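Local coordinates for beta-galactosidase/beta-glucuronidase (PDB 6MVF), which binds the flavin FMN and probably hydrolyses beta-glucuronides, as a glycoside hydrolase of family 2, at residues H444-W458 against N477-E490. Sequence-based numbering, arbitrary orientation.
Sequences HRITDVESYNHYFGW and NPDICLGISEYGCE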
loop_
_atom_site.group_PDB
_atom_site.type_symbol
_atom_site.label_atom_id
_atom_site.label_comp_id
_atom_site.label_asym_id
_atom_site.label_seq_id
_atom_site.Cartn_x
_atom_site.Cartn_y
_atom_site.Cartn_z
ATOM N N HIS A 444 26.452 -45.544 9.004
ATOM C CA HIS A 444 25.781 -45.635 7.722
ATOM C C HIS A 444 24.562 -46.554 7.790
ATOM O O HIS A 444 24.401 -47.361 8.711
ATOM C CB HIS A 444 26.755 -46.113 6.659
ATOM C CG HIS A 444 28.018 -45.318 6.630
ATOM N ND1 HIS A 444 28.065 -44.018 6.174
ATOM C CD2 HIS A 444 29.279 -45.628 7.019
ATOM C CE1 HIS A 444 29.301 -43.565 6.269
ATOM N NE2 HIS A 444 30.058 -44.523 6.778
ATOM N N ARG A 445 23.682 -46.398 6.804
ATOM C CA ARG A 445 22.477 -47.204 6.656
ATOM C C ARG A 445 21.496 -47.036 7.815
ATOM O O ARG A 445 20.558 -47.833 7.949
ATOM C CB ARG A 445 22.839 -48.689 6.449
ATOM C CG ARG A 445 23.927 -48.822 5.406
ATOM C CD ARG A 445 24.225 -50.210 4.906
ATOM N NE ARG A 445 24.936 -50.084 3.631
ATOM C CZ ARG A 445 26.226 -49.755 3.530
ATOM N NH1 ARG A 445 26.926 -49.546 4.635
ATOM N NH2 ARG A 445 26.812 -49.626 2.340
ATOM N N ILE A 446 21.673 -46.012 8.652
ATOM C CA ILE A 446 20.655 -45.689 9.647
ATOM C C ILE A 446 19.505 -44.920 9.007
ATOM O O ILE A 446 18.329 -45.246 9.211
ATOM C CB ILE A 446 21.262 -44.886 10.814
ATOM C CG1 ILE A 446 22.262 -45.718 11.614
ATOM C CG2 ILE A 446 20.156 -44.365 11.731
ATOM C CD1 ILE A 446 22.815 -44.978 12.820
ATOM N N THR A 447 19.834 -43.888 8.230
ATOM C CA THR A 447 18.857 -43.005 7.611
ATOM C C THR A 447 18.646 -43.386 6.144
ATOM O O THR A 447 19.423 -44.142 5.556
ATOM C CB THR A 447 19.301 -41.538 7.750
ATOM O OG1 THR A 447 20.588 -41.345 7.139
ATOM C CG2 THR A 447 19.367 -41.122 9.238
ATOM N N ASP A 448 17.558 -42.863 5.560
ATOM C CA ASP A 448 17.179 -43.214 4.187
ATOM C C ASP A 448 18.207 -42.737 3.164
ATOM O O ASP A 448 18.399 -43.378 2.119
ATOM C CB ASP A 448 15.800 -42.627 3.831
ATOM C CG ASP A 448 14.692 -43.055 4.803
ATOM O OD1 ASP A 448 14.659 -44.239 5.213
ATOM O OD2 ASP A 448 13.844 -42.196 5.152
ATOM N N VAL A 449 18.842 -41.597 3.416
ATOM C CA VAL A 449 19.871 -41.046 2.548
ATOM C C VAL A 449 20.953 -40.482 3.463
ATOM O O VAL A 449 20.802 -40.448 4.688
ATOM C CB VAL A 449 19.322 -39.971 1.576
ATOM C CG1 VAL A 449 18.249 -40.557 0.650
ATOM C CG2 VAL A 449 18.756 -38.768 2.337
ATOM N N GLU A 450 22.070 -40.066 2.860
ATOM C CA GLU A 450 23.287 -39.784 3.616
ATOM C C GLU A 450 24.121 -38.763 2.861
ATOM O O GLU A 450 24.143 -38.747 1.628
ATOM C CB GLU A 450 24.143 -41.042 3.853
ATOM C CG GLU A 450 23.504 -42.107 4.735
ATOM C CD GLU A 450 24.481 -43.218 5.136
ATOM O OE1 GLU A 450 25.574 -42.904 5.676
ATOM O OE2 GLU A 450 24.156 -44.410 4.909
ATOM N N SER A 451 24.834 -37.931 3.613
ATOM C CA SER A 451 25.699 -36.947 2.987
ATOM C C SER A 451 26.977 -36.761 3.798
ATOM O O SER A 451 27.012 -36.986 5.013
ATOM C CB SER A 451 24.983 -35.598 2.806
ATOM O OG SER A 451 24.043 -35.647 1.743
ATOM N N TYR A 452 28.016 -36.316 3.108
ATOM C CA TYR A 452 29.293 -36.010 3.725
ATOM C C TYR A 452 29.606 -34.520 3.627
ATOM O O TYR A 452 29.231 -33.842 2.663
ATOM C CB TYR A 452 30.421 -36.810 3.075
ATOM C CG TYR A 452 30.698 -38.152 3.704
ATOM C CD1 TYR A 452 29.976 -39.268 3.340
ATOM C CD2 TYR A 452 31.720 -38.309 4.637
ATOM C CE1 TYR A 452 30.255 -40.514 3.891
ATOM C CE2 TYR A 452 32.012 -39.549 5.195
ATOM C CZ TYR A 452 31.272 -40.655 4.816
ATOM O OH TYR A 452 31.535 -41.901 5.363
ATOM N N ASN A 453 30.297 -34.024 4.654
ATOM C CA ASN A 453 30.867 -32.686 4.655
ATOM C C ASN A 453 32.346 -32.795 4.260
ATOM O O ASN A 453 33.172 -33.282 5.043
ATOM C CB ASN A 453 30.696 -32.044 6.031
ATOM C CG ASN A 453 29.234 -31.827 6.401
ATOM O OD1 ASN A 453 28.335 -32.024 5.586
ATOM N ND2 ASN A 453 28.996 -31.402 7.632
ATOM N N HIS A 454 32.691 -32.338 3.052
ATOM C CA HIS A 454 34.059 -32.441 2.570
ATOM C C HIS A 454 34.633 -31.080 2.206
ATOM O O HIS A 454 33.939 -30.225 1.641
ATOM C CB HIS A 454 34.144 -33.362 1.367
ATOM C CG HIS A 454 34.128 -34.809 1.734
ATOM N ND1 HIS A 454 34.984 -35.342 2.675
ATOM C CD2 HIS A 454 33.349 -35.830 1.307
ATOM C CE1 HIS A 454 34.729 -36.632 2.814
ATOM N NE2 HIS A 454 33.745 -36.952 1.991
ATOM N N TYR A 455 35.920 -30.898 2.509
ATOM C CA TYR A 455 36.620 -29.665 2.175
ATOM C C TYR A 455 37.984 -29.973 1.567
ATOM O O TYR A 455 38.977 -29.287 1.835
ATOM C CB TYR A 455 36.755 -28.758 3.398
ATOM C CG TYR A 455 35.444 -28.253 3.982
ATOM C CD1 TYR A 455 34.882 -27.049 3.541
ATOM C CD2 TYR A 455 34.783 -28.958 4.988
ATOM C CE1 TYR A 455 33.694 -26.565 4.072
ATOM C CE2 TYR A 455 33.588 -28.481 5.527
ATOM C CZ TYR A 455 33.049 -27.280 5.057
ATOM O OH TYR A 455 31.883 -26.787 5.584
ATOM N N PHE A 456 38.051 -31.003 0.724
ATOM C CA PHE A 456 39.269 -31.255 -0.030
ATOM C C PHE A 456 39.567 -30.065 -0.927
ATOM O O PHE A 456 38.777 -29.728 -1.815
ATOM C CB PHE A 456 39.145 -32.534 -0.854
ATOM C CG PHE A 456 38.725 -33.724 -0.050
ATOM C CD1 PHE A 456 39.520 -34.186 0.985
ATOM C CD2 PHE A 456 37.540 -34.386 -0.338
ATOM C CE1 PHE A 456 39.139 -35.267 1.730
ATOM C CE2 PHE A 456 37.154 -35.464 0.389
ATOM C CZ PHE A 456 37.955 -35.910 1.433
ATOM N N GLY A 457 40.714 -29.434 -0.693
ATOM C CA GLY A 457 41.077 -28.200 -1.354
ATOM C C GLY A 457 41.010 -26.969 -0.468
ATOM O O GLY A 457 41.376 -25.883 -0.932
ATOM N N TRP A 458 40.542 -27.087 0.780
ATOM C CA TRP A 458 40.537 -25.938 1.681
ATOM C C TRP A 458 41.100 -26.291 3.063
ATOM O O TRP A 458 42.043 -25.635 3.511
ATOM C CB TRP A 458 39.128 -25.317 1.830
ATOM C CG TRP A 458 39.211 -24.248 2.848
ATOM C CD1 TRP A 458 38.747 -24.293 4.134
ATOM C CD2 TRP A 458 39.931 -23.015 2.722
ATOM N NE1 TRP A 458 39.100 -23.140 4.805
ATOM C CE2 TRP A 458 39.826 -22.340 3.958
ATOM C CE3 TRP A 458 40.637 -22.402 1.676
ATOM C CZ2 TRP A 458 40.415 -21.088 4.178
ATOM C CZ3 TRP A 458 41.194 -21.158 1.891
ATOM C CH2 TRP A 458 41.085 -20.515 3.129
ATOM N N ASN A 477 29.801 -48.479 -2.234
ATOM C CA ASN A 477 28.520 -48.501 -1.523
ATOM C C ASN A 477 27.380 -48.233 -2.496
ATOM O O ASN A 477 26.624 -47.275 -2.333
ATOM C CB ASN A 477 28.505 -47.478 -0.390
ATOM C CG ASN A 477 29.665 -47.630 0.552
ATOM O OD1 ASN A 477 29.619 -48.440 1.477
ATOM N ND2 ASN A 477 30.706 -46.817 0.353
ATOM N N PRO A 478 27.203 -49.089 -3.508
ATOM C CA PRO A 478 26.156 -48.833 -4.512
ATOM C C PRO A 478 24.730 -48.900 -3.970
ATOM O O PRO A 478 23.785 -48.742 -4.754
ATOM C CB PRO A 478 26.399 -49.940 -5.543
ATOM C CG PRO A 478 26.928 -51.067 -4.720
ATOM C CD PRO A 478 27.815 -50.417 -3.685
ATOM N N ASP A 479 24.541 -49.147 -2.672
ATOM C CA ASP A 479 23.226 -49.176 -2.044
ATOM C C ASP A 479 22.932 -47.916 -1.237
ATOM O O ASP A 479 21.821 -47.773 -0.712
ATOM C CB ASP A 479 23.093 -50.415 -1.139
ATOM C CG ASP A 479 24.073 -50.403 0.059
ATOM O OD1 ASP A 479 25.249 -49.976 -0.090
ATOM O OD2 ASP A 479 23.656 -50.851 1.158
ATOM N N ILE A 480 23.902 -47.009 -1.114
ATOM C CA ILE A 480 23.740 -45.787 -0.339
ATOM C C ILE A 480 23.496 -44.629 -1.300
ATOM O O ILE A 480 24.168 -44.517 -2.333
ATOM C CB ILE A 480 24.964 -45.522 0.556
ATOM C CG1 ILE A 480 25.130 -46.647 1.584
ATOM C CG2 ILE A 480 24.821 -44.178 1.266
ATOM C CD1 ILE A 480 26.114 -46.345 2.722
ATOM N N CYS A 481 22.512 -43.790 -0.975
ATOM C CA CYS A 481 22.284 -42.545 -1.693
ATOM C C CYS A 481 23.228 -41.506 -1.120
ATOM O O CYS A 481 23.059 -41.084 0.024
ATOM C CB CYS A 481 20.838 -42.088 -1.553
ATOM S SG CYS A 481 19.608 -43.310 -2.021
ATOM N N LEU A 482 24.226 -41.104 -1.906
ATOM C CA LEU A 482 25.253 -40.170 -1.469
ATOM C C LEU A 482 24.907 -38.750 -1.913
ATOM O O LEU A 482 24.578 -38.514 -3.084
ATOM C CB LEU A 482 26.625 -40.571 -2.013
ATOM C CG LEU A 482 27.740 -39.602 -1.636
ATOM C CD1 LEU A 482 27.999 -39.697 -0.146
ATOM C CD2 LEU A 482 29.027 -39.808 -2.441
ATOM N N GLY A 483 24.962 -37.815 -0.961
ATOM C CA GLY A 483 24.980 -36.405 -1.273
ATOM C C GLY A 483 26.150 -35.741 -0.569
ATOM O O GLY A 483 26.851 -36.368 0.228
ATOM N N ILE A 484 26.361 -34.466 -0.884
ATOM C CA ILE A 484 27.388 -33.666 -0.225
ATOM C C ILE A 484 26.688 -32.518 0.492
ATOM O O ILE A 484 26.254 -31.545 -0.147
ATOM C CB ILE A 484 28.462 -33.162 -1.206
ATOM C CG1 ILE A 484 29.212 -34.355 -1.815
ATOM C CG2 ILE A 484 29.444 -32.206 -0.510
ATOM C CD1 ILE A 484 29.752 -35.378 -0.777
ATOM N N SER A 485 26.579 -32.631 1.822
ATOM C CA SER A 485 25.828 -31.660 2.613
ATOM C C SER A 485 26.611 -30.390 2.915
ATOM O O SER A 485 25.996 -29.382 3.271
ATOM C CB SER A 485 25.358 -32.298 3.922
ATOM O OG SER A 485 26.388 -33.082 4.509
ATOM N N GLU A 486 27.944 -30.432 2.850
ATOM C CA GLU A 486 28.788 -29.244 2.916
ATOM C C GLU A 486 30.006 -29.478 2.051
ATOM O O GLU A 486 30.600 -30.562 2.075
ATOM C CB GLU A 486 29.304 -28.879 4.321
ATOM C CG GLU A 486 28.280 -28.758 5.409
ATOM C CD GLU A 486 28.885 -28.295 6.727
ATOM O OE1 GLU A 486 30.094 -27.942 6.749
ATOM O OE2 GLU A 486 28.143 -28.282 7.744
ATOM N N TYR A 487 30.349 -28.449 1.290
ATOM C CA TYR A 487 31.630 -28.278 0.633
ATOM C C TYR A 487 31.779 -26.782 0.405
ATOM O O TYR A 487 30.782 -26.061 0.321
ATOM C CB TYR A 487 31.708 -29.056 -0.684
ATOM C CG TYR A 487 30.836 -28.523 -1.796
ATOM C CD1 TYR A 487 29.490 -28.893 -1.904
ATOM C CD2 TYR A 487 31.353 -27.646 -2.740
ATOM C CE1 TYR A 487 28.692 -28.396 -2.938
ATOM C CE2 TYR A 487 30.573 -27.150 -3.769
ATOM C CZ TYR A 487 29.250 -27.527 -3.869
ATOM O OH TYR A 487 28.505 -27.032 -4.914
ATOM N N GLY A 488 33.009 -26.305 0.332
ATOM C CA GLY A 488 33.194 -24.884 0.149
ATOM C C GLY A 488 34.610 -24.464 0.487
ATOM O O GLY A 488 35.484 -25.283 0.725
ATOM N N CYS A 489 34.795 -23.156 0.535
ATOM C CA CYS A 489 36.132 -22.599 0.540
ATOM C C CYS A 489 36.000 -21.132 0.906
ATOM O O CYS A 489 35.005 -20.497 0.550
ATOM C CB CYS A 489 36.751 -22.798 -0.841
ATOM S SG CYS A 489 38.271 -22.030 -1.124
ATOM N N GLU A 490 36.954 -20.614 1.664
ATOM C CA GLU A 490 36.862 -19.223 2.069
ATOM C C GLU A 490 37.221 -18.321 0.910
ATOM O O GLU A 490 38.032 -18.670 0.053
ATOM C CB GLU A 490 37.778 -18.922 3.250
ATOM C CG GLU A 490 37.480 -19.791 4.465
ATOM C CD GLU A 490 36.622 -19.082 5.474
ATOM O OE1 GLU A 490 36.519 -17.837 5.334
ATOM O OE2 GLU A 490 36.068 -19.768 6.385
HETATM O O HOH W 1 21.069 -44.290 1.458
#
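One face of the Trp458 indole rests on the aliphatic stem of Glu490, whose CB lies 4.0 Å from the centroid of the six-membered ring in a CH-pi contact; a flat indole suits these methylenes. Cys489 SG approaches the same ring obliquely, 3.7 Å from Trp458 CE3. At the other end of the contact, Ile480 CD1 covers one face of the Arg445 guanidinium. Arginine fits here because its planar group presents two N-H groups to one carboxylate: Arg445 NE and NH2 meet Asp479 OD2 and OD1 edge-on, each at 2.9 Å, in a salt bridge with planes 16° apart. Arg445 NH2 also reaches a lone pair of Asn477 OD1, while Asn477 ND2 hydrogen-bonds to Phe473 O, fixing the amide. The Tyr455 ring has Glu486 OE1 at its edge, hydrogen-bonded to Tyr455 OH, the carboxylate steeply inclined to the ring. The Trp458 torsion (CG anti to the backbone N, chi1 175°) carries the indole to Glu490; an alanine here would probably cost the Glu490 stem its ring face and the Cys489 sulfur its aromatic neighbour.

Between these ends, strands 450-453 and 482-484 pair in parallel: Gly483 N donates to Glu450 O (2.9 Å) and Tyr452 N to Gly483 O (3.1 Å). The Asn453 amide stacks on the Glu486 carboxylate, planes 20° apart, and Asn453 ND2 hydrogen-bonds to Asn398 OD1.

Helix 466-476 connects these TIM-barrel strands in a beta-alpha-beta crossover. Charges thus pair at an exposed end, while backbone bonds hold the buried middle and ring packing the buried far end.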